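Local coordinates for protein putative pyrazinamidase/nicotinamidase (Streptococcus mutans, PDB 3S2S) that probably hydrolyses nicotinamide and pyrazinamide to nicotinic and pyrazinoic acid, as a zinc-containing member of the isochorismatase family, at residues D52-A57 with H105-T110; I40-T45 with M135-Y140. All blocks are in the same frame, centred on the assembly; numbering follows the deposited sequence.

How the contacts relate
Contact 2 sits near the middle of the chain, where strands 37-42 and 132-137 of the parallel sheet end. Strand 81-87 runs between these two. Contact 1 lies farther out, in loops that follow helix 46-49 and strand 81-87. The centres are about 12 Å apart. Both segments of contact 1 fall between the two of contact 2 in sequence. The two touch directly: Asn106 OD1 is 2.9 Å from Thr45 OG1, a probable hydrogen bond. Asp87 also joins them, since it binds the zinc with His105 and lies beside Lys137. The zinc site and the cacodylic acid pocket therefore lie side by side, consistent with a single active site.

Contact 1. Residues D52-A57 with H105-T110; sequences DGKLTA and HNIKGT. With ZN (zinc ion), chain E.
The zinc site meets the 52-57 loop at His105, whose ring carries Leu55 over one face. The contact is a CH-pi interaction. Leu55 CD2 lies 3.8 Å from the centroid of the His105 ring, 15° off the ring normal. It sits toward the rim, with His105 ND1 as its nearest ring atom. Leu55 holds CG anti to its N (chi1 -160°), which turns CG toward the ring, and chi2 (54°) brings CD2 over its face. On the His105 side NE2 binds the zinc at 2.2 Å. Asp87, His89 and Glu98 supply the other protein ligands, and waters 2 and 3 complete six-fold coordination. ND1 bonds to Pro103 O. Metal and carbonyl thus hold the ring by both nitrogens and fix its rotation. Farther along, residues Ile107 to Thr110 form a type II beta turn. Ile107 O accepts two bonds there, from Thr110 N and from Thr110 OG1. The hydroxyl bond is 2.6 Å, from Thr110 OG1 to Ile107 O, in the carbonyl plane and on a lone pair. Water 1 ties this turn to the first loop. It accepts from Lys54 NZ at 3.0 Å and from Ile107 N, and donates to Thr110 OG1 at 2.8 Å. Lys54 is extended beyond CB, and the end of the chain, NZ, comes within 4.3 Å of Ile107 CG1, a loose contact.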
loop_
_atom_site.group_PDB
_atom_site.type_symbol
_atom_site.label_atom_id
_atom_site.label_comp_id
_atom_site.label_asym_id
_atom_site.label_seq_id
_atom_site.Cartn_x
_atom_site.Cartn_y
_atom_site.Cartn_z
ATOM N N ASP A 52 32.955 -9.752 13.758
ATOM C CA ASP A 52 32.288 -9.943 15.050
ATOM C C ASP A 52 30.797 -9.564 15.018
ATOM O O ASP A 52 30.148 -9.489 16.060
ATOM C CB ASP A 52 33.016 -9.172 16.153
ATOM C CG ASP A 52 33.114 -7.686 15.859
ATOM O OD1 ASP A 52 32.789 -7.271 14.723
ATOM O OD2 ASP A 52 33.516 -6.928 16.766
ATOM N N GLY A 53 30.267 -9.329 13.819
ATOM C CA GLY A 53 28.875 -8.917 13.676
ATOM C C GLY A 53 27.890 -10.000 14.079
ATOM O O GLY A 53 28.103 -11.189 13.818
ATOM N N LYS A 54 26.787 -9.580 14.694
ATOM C CA LYS A 54 25.817 -10.515 15.271
ATOM C C LYS A 54 25.079 -11.424 14.279
ATOM O O LYS A 54 24.601 -12.496 14.647
ATOM C CB LYS A 54 24.817 -9.754 16.142
ATOM C CG LYS A 54 25.465 -9.009 17.295
ATOM C CD LYS A 54 24.432 -8.246 18.094
ATOM C CE LYS A 54 25.094 -7.291 19.064
ATOM N NZ LYS A 54 24.086 -6.456 19.752
ATOM N N LEU A 55 24.976 -11.006 13.025
ATOM C CA LEU A 55 24.328 -11.835 12.016
ATOM C C LEU A 55 25.126 -11.707 10.741
ATOM O O LEU A 55 24.581 -11.476 9.655
ATOM C CB LEU A 55 22.887 -11.368 11.785
ATOM C CG LEU A 55 21.945 -12.377 11.132
ATOM C CD1 LEU A 55 21.940 -13.697 11.900
ATOM C CD2 LEU A 55 20.546 -11.797 11.056
ATOM N N THR A 56 26.437 -11.858 10.877
ATOM C CA THR A 56 27.324 -11.490 9.790
ATOM C C THR A 56 27.374 -12.516 8.658
ATOM O O THR A 56 27.382 -13.724 8.899
ATOM C CB THR A 56 28.756 -11.229 10.305
ATOM O OG1 THR A 56 29.576 -10.842 9.197
ATOM C CG2 THR A 56 29.330 -12.481 10.976
ATOM N N ALA A 57 27.400 -12.010 7.431
ATOM C CA ALA A 57 27.633 -12.810 6.237
ATOM C C ALA A 57 29.130 -13.052 6.021
ATOM O O ALA A 57 29.514 -13.859 5.181
ATOM C CB ALA A 57 27.031 -12.120 5.020
ATOM N N HIS A 105 20.137 -8.392 16.215
ATOM C CA HIS A 105 21.082 -7.823 15.261
ATOM C C HIS A 105 20.627 -6.411 14.949
ATOM O O HIS A 105 19.425 -6.124 15.011
ATOM C CB HIS A 105 21.116 -8.658 13.985
ATOM C CG HIS A 105 19.795 -8.740 13.286
ATOM N ND1 HIS A 105 18.847 -9.686 13.601
ATOM C CD2 HIS A 105 19.271 -7.997 12.284
ATOM C CE1 HIS A 105 17.787 -9.518 12.828
ATOM N NE2 HIS A 105 18.017 -8.495 12.023
ATOM N N ASN A 106 21.573 -5.526 14.625
ATOM C CA ASN A 106 21.251 -4.128 14.311
ATOM C C ASN A 106 20.341 -3.495 15.355
ATOM O O ASN A 106 19.366 -2.804 15.032
ATOM C CB ASN A 106 20.638 -3.977 12.902
ATOM C CG ASN A 106 21.699 -3.742 11.827
ATOM O OD1 ASN A 106 22.826 -4.223 11.933
ATOM N ND2 ASN A 106 21.332 -2.995 10.780
ATOM N N ILE A 107 20.677 -3.719 16.618
ATOM C CA ILE A 107 19.881 -3.146 17.692
ATOM C C ILE A 107 20.069 -1.634 17.754
ATOM O O ILE A 107 21.199 -1.134 17.716
ATOM C CB ILE A 107 20.275 -3.769 19.050
ATOM C CG1 ILE A 107 20.058 -5.287 19.025
ATOM C CG2 ILE A 107 19.497 -3.122 20.174
ATOM C CD1 ILE A 107 18.630 -5.711 18.598
ATOM N N LYS A 108 18.965 -0.908 17.853
ATOM C CA LYS A 108 19.002 0.542 17.933
ATOM C C LYS A 108 19.881 0.978 19.104
ATOM O O LYS A 108 19.786 0.414 20.196
ATOM C CB LYS A 108 17.584 1.095 18.071
ATOM C CG LYS A 108 16.765 1.002 16.750
ATOM C CD LYS A 108 15.378 1.607 16.909
ATOM N N GLY A 109 20.743 1.956 18.848
ATOM C CA GLY A 109 21.642 2.493 19.857
ATOM C C GLY A 109 22.978 1.779 19.972
ATOM O O GLY A 109 23.812 2.156 20.805
ATOM N N THR A 110 23.195 0.757 19.144
ATOM C CA THR A 110 24.422 -0.032 19.190
ATOM C C THR A 110 25.319 0.195 17.981
ATOM O O THR A 110 24.866 0.635 16.918
ATOM C CB THR A 110 24.156 -1.552 19.292
ATOM O OG1 THR A 110 23.608 -2.041 18.053
ATOM C CG2 THR A 110 23.202 -1.866 20.449
HETATM ZN ZN ZN E . 16.384 -7.703 10.789
HETATM O O HOH W 1 23.328 -4.743 17.445
HETATM O O HOH W 2 17.084 -8.851 9.121
HETATM O O HOH W 3 14.831 -6.951 9.338
#

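Contact 2. Residues I40-T45 with M135-Y140; sequences ISIDYT and MDKRHY. With CAD (cacodylic acid), chain F.
Ile42 makes the first touch, with CG2 resting 4.4 Å from Lys137 CE. It is the last residue of strand 37-42. Asp43 follows, just past the strand end, and carries the main bond. Its OD2 takes a hydrogen bond from Lys137 NZ at 2.8 Å, part of a salt bridge. The ammonium comes to the syn side of OD2, 23° out of the carboxylate plane. The other oxygen, OD1, accepts from Asp87 N, so both ends of the carboxylate are held. Asp43 OD2 also lies 3.1 Å from C1 of the cacodylic acid. Opposite Asp43, the Lys137 chain bends at its last torsion (chi4 66°), which brings NZ back toward its own loop. There NZ donates to His139 O in the carbonyl plane, and to Tyr140 O from above its plane, each at 3.1 Å. A second salt bridge runs from NZ to Asp87 OD1. Lys137 NZ thus has four oxygen partners: Asp43 OD2, Asp87 OD1, His139 O and Tyr140 O. Together they fix the ammonium beside the Asp43 carboxylate. Tyr140 CD1 stands 4.0 Å from C2 of the cacodylic acid, which probably marks the substrate pocket. Asp43 and Lys137 both touch Cys170, whose N binds the ligand. This grouping is consistent with the Asp-Lys-Cys triad of the isochorismatase family, and the placing implies that Asp43, steadied by Lys137, probably helps to activate Cys170 as the nucleophile.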
loop_
_atom_site.group_PDB
_atom_site.type_symbol
_atom_site.label_atom_id
_atom_site.label_comp_id
_atom_site.label_asym_id
_atom_site.label_seq_id
_atom_site.Cartn_x
_atom_site.Cartn_y
_atom_site.Cartn_z
ATOM N N ILE A 40 19.994 2.607 -3.665
ATOM C CA ILE A 40 19.530 2.129 -2.356
ATOM C C ILE A 40 20.674 1.348 -1.726
ATOM O O ILE A 40 21.192 0.438 -2.353
ATOM C CB ILE A 40 18.268 1.223 -2.468
ATOM C CG1 ILE A 40 17.231 1.807 -3.431
ATOM C CG2 ILE A 40 17.617 1.029 -1.076
ATOM C CD1 ILE A 40 16.803 3.235 -3.105
ATOM N N SER A 41 21.091 1.738 -0.513
ATOM C CA SER A 41 22.206 1.092 0.195
ATOM C C SER A 41 21.621 0.264 1.320
ATOM O O SER A 41 21.193 0.801 2.351
ATOM C CB SER A 41 23.185 2.132 0.743
ATOM O OG SER A 41 24.345 1.501 1.285
ATOM N N ILE A 42 21.565 -1.047 1.109
ATOM C CA ILE A 42 20.757 -1.888 1.992
ATOM C C ILE A 42 21.599 -2.619 3.036
ATOM O O ILE A 42 22.383 -3.506 2.701
ATOM C CB ILE A 42 19.950 -2.905 1.182
ATOM C CG1 ILE A 42 19.138 -2.191 0.093
ATOM C CG2 ILE A 42 19.025 -3.754 2.094
ATOM C CD1 ILE A 42 18.467 -3.171 -0.850
ATOM N N ASP A 43 21.440 -2.220 4.298
ATOM C CA ASP A 43 21.967 -2.977 5.456
ATOM C C ASP A 43 23.441 -3.290 5.460
ATOM O O ASP A 43 23.835 -4.325 6.001
ATOM C CB ASP A 43 21.196 -4.297 5.627
ATOM C CG ASP A 43 19.808 -4.090 6.229
ATOM O OD1 ASP A 43 19.672 -3.147 7.018
ATOM O OD2 ASP A 43 18.900 -4.895 5.931
ATOM N N TYR A 44 24.262 -2.423 4.880
ATOM C CA TYR A 44 25.697 -2.698 4.851
ATOM C C TYR A 44 26.356 -2.264 6.160
ATOM O O TYR A 44 27.186 -1.337 6.205
ATOM C CB TYR A 44 26.374 -2.079 3.616
ATOM C CG TYR A 44 27.680 -2.770 3.328
ATOM C CD1 TYR A 44 27.694 -4.072 2.825
ATOM C CD2 TYR A 44 28.893 -2.142 3.601
ATOM C CE1 TYR A 44 28.909 -4.737 2.595
ATOM C CE2 TYR A 44 30.113 -2.793 3.364
ATOM C CZ TYR A 44 30.102 -4.082 2.860
ATOM O OH TYR A 44 31.313 -4.726 2.648
ATOM N N THR A 45 25.959 -2.935 7.240
ATOM C CA THR A 45 26.385 -2.526 8.572
ATOM C C THR A 45 27.273 -3.570 9.246
ATOM O O THR A 45 27.402 -4.717 8.795
ATOM C CB THR A 45 25.174 -2.285 9.499
ATOM O OG1 THR A 45 24.475 -3.522 9.686
ATOM C CG2 THR A 45 24.219 -1.217 8.914
ATOM N N MET A 135 17.206 5.904 6.479
ATOM C CA MET A 135 15.884 5.410 6.818
ATOM C C MET A 135 15.990 4.162 7.649
ATOM O O MET A 135 16.561 3.180 7.210
ATOM C CB MET A 135 15.088 5.062 5.546
ATOM C CG MET A 135 14.668 6.265 4.783
ATOM S SD MET A 135 13.753 5.708 3.328
ATOM C CE MET A 135 13.277 7.323 2.710
ATOM N N ASP A 136 15.407 4.178 8.839
ATOM C CA ASP A 136 15.331 2.963 9.628
ATOM C C ASP A 136 14.233 2.057 9.103
ATOM O O ASP A 136 13.155 2.535 8.689
ATOM C CB ASP A 136 15.014 3.304 11.095
ATOM C CG ASP A 136 16.088 4.168 11.757
ATOM O OD1 ASP A 136 17.285 3.892 11.593
ATOM O OD2 ASP A 136 15.725 5.132 12.460
ATOM N N LYS A 137 14.484 0.747 9.123
ATOM C CA LYS A 137 13.449 -0.190 8.694
ATOM C C LYS A 137 13.373 -1.355 9.658
ATOM O O LYS A 137 14.331 -1.621 10.386
ATOM C CB LYS A 137 13.703 -0.682 7.246
ATOM C CG LYS A 137 14.896 -1.640 7.109
ATOM C CD LYS A 137 15.135 -1.993 5.629
ATOM C CE LYS A 137 16.382 -2.849 5.431
ATOM N NZ LYS A 137 16.233 -4.196 6.054
ATOM N N ARG A 138 12.236 -2.056 9.664
ATOM C CA ARG A 138 12.064 -3.195 10.556
ATOM C C ARG A 138 11.808 -4.502 9.835
ATOM O O ARG A 138 11.929 -5.561 10.430
ATOM C CB ARG A 138 10.916 -2.939 11.549
ATOM C CG ARG A 138 11.249 -1.854 12.559
ATOM C CD ARG A 138 10.067 -1.550 13.471
ATOM N NE ARG A 138 9.745 -2.649 14.375
ATOM C CZ ARG A 138 8.723 -3.483 14.205
ATOM N NH1 ARG A 138 7.921 -3.375 13.131
ATOM N NH2 ARG A 138 8.505 -4.437 15.095
ATOM N N HIS A 139 11.391 -4.426 8.565
ATOM C CA HIS A 139 11.234 -5.636 7.759
ATOM C C HIS A 139 12.400 -5.732 6.805
ATOM O O HIS A 139 13.257 -4.847 6.758
ATOM C CB HIS A 139 9.918 -5.620 6.955
ATOM C CG HIS A 139 8.696 -5.795 7.803
ATOM N ND1 HIS A 139 7.437 -5.421 7.373
ATOM C CD2 HIS A 139 8.538 -6.288 9.053
ATOM C CE1 HIS A 139 6.553 -5.694 8.321
ATOM N NE2 HIS A 139 7.192 -6.232 9.347
ATOM N N TYR A 140 12.426 -6.787 6.005
ATOM C CA TYR A 140 13.569 -6.982 5.118
ATOM C C TYR A 140 13.589 -5.969 3.963
ATOM O O TYR A 140 14.616 -5.326 3.671
ATOM C CB TYR A 140 13.524 -8.413 4.581
ATOM C CG TYR A 140 13.407 -9.469 5.668
ATOM C CD1 TYR A 140 14.451 -9.688 6.572
ATOM C CD2 TYR A 140 12.277 -10.283 5.755
ATOM C CE1 TYR A 140 14.343 -10.672 7.552
ATOM C CE2 TYR A 140 12.167 -11.259 6.727
ATOM C CZ TYR A 140 13.207 -11.460 7.615
ATOM O OH TYR A 140 13.082 -12.442 8.580
HETATM AS AS CAD F . 18.929 -8.754 5.283
HETATM C C1 CAD F . 20.392 -7.590 5.834
HETATM C C2 CAD F . 18.394 -9.971 6.750
HETATM O O1 CAD F . 19.192 -9.494 3.850
#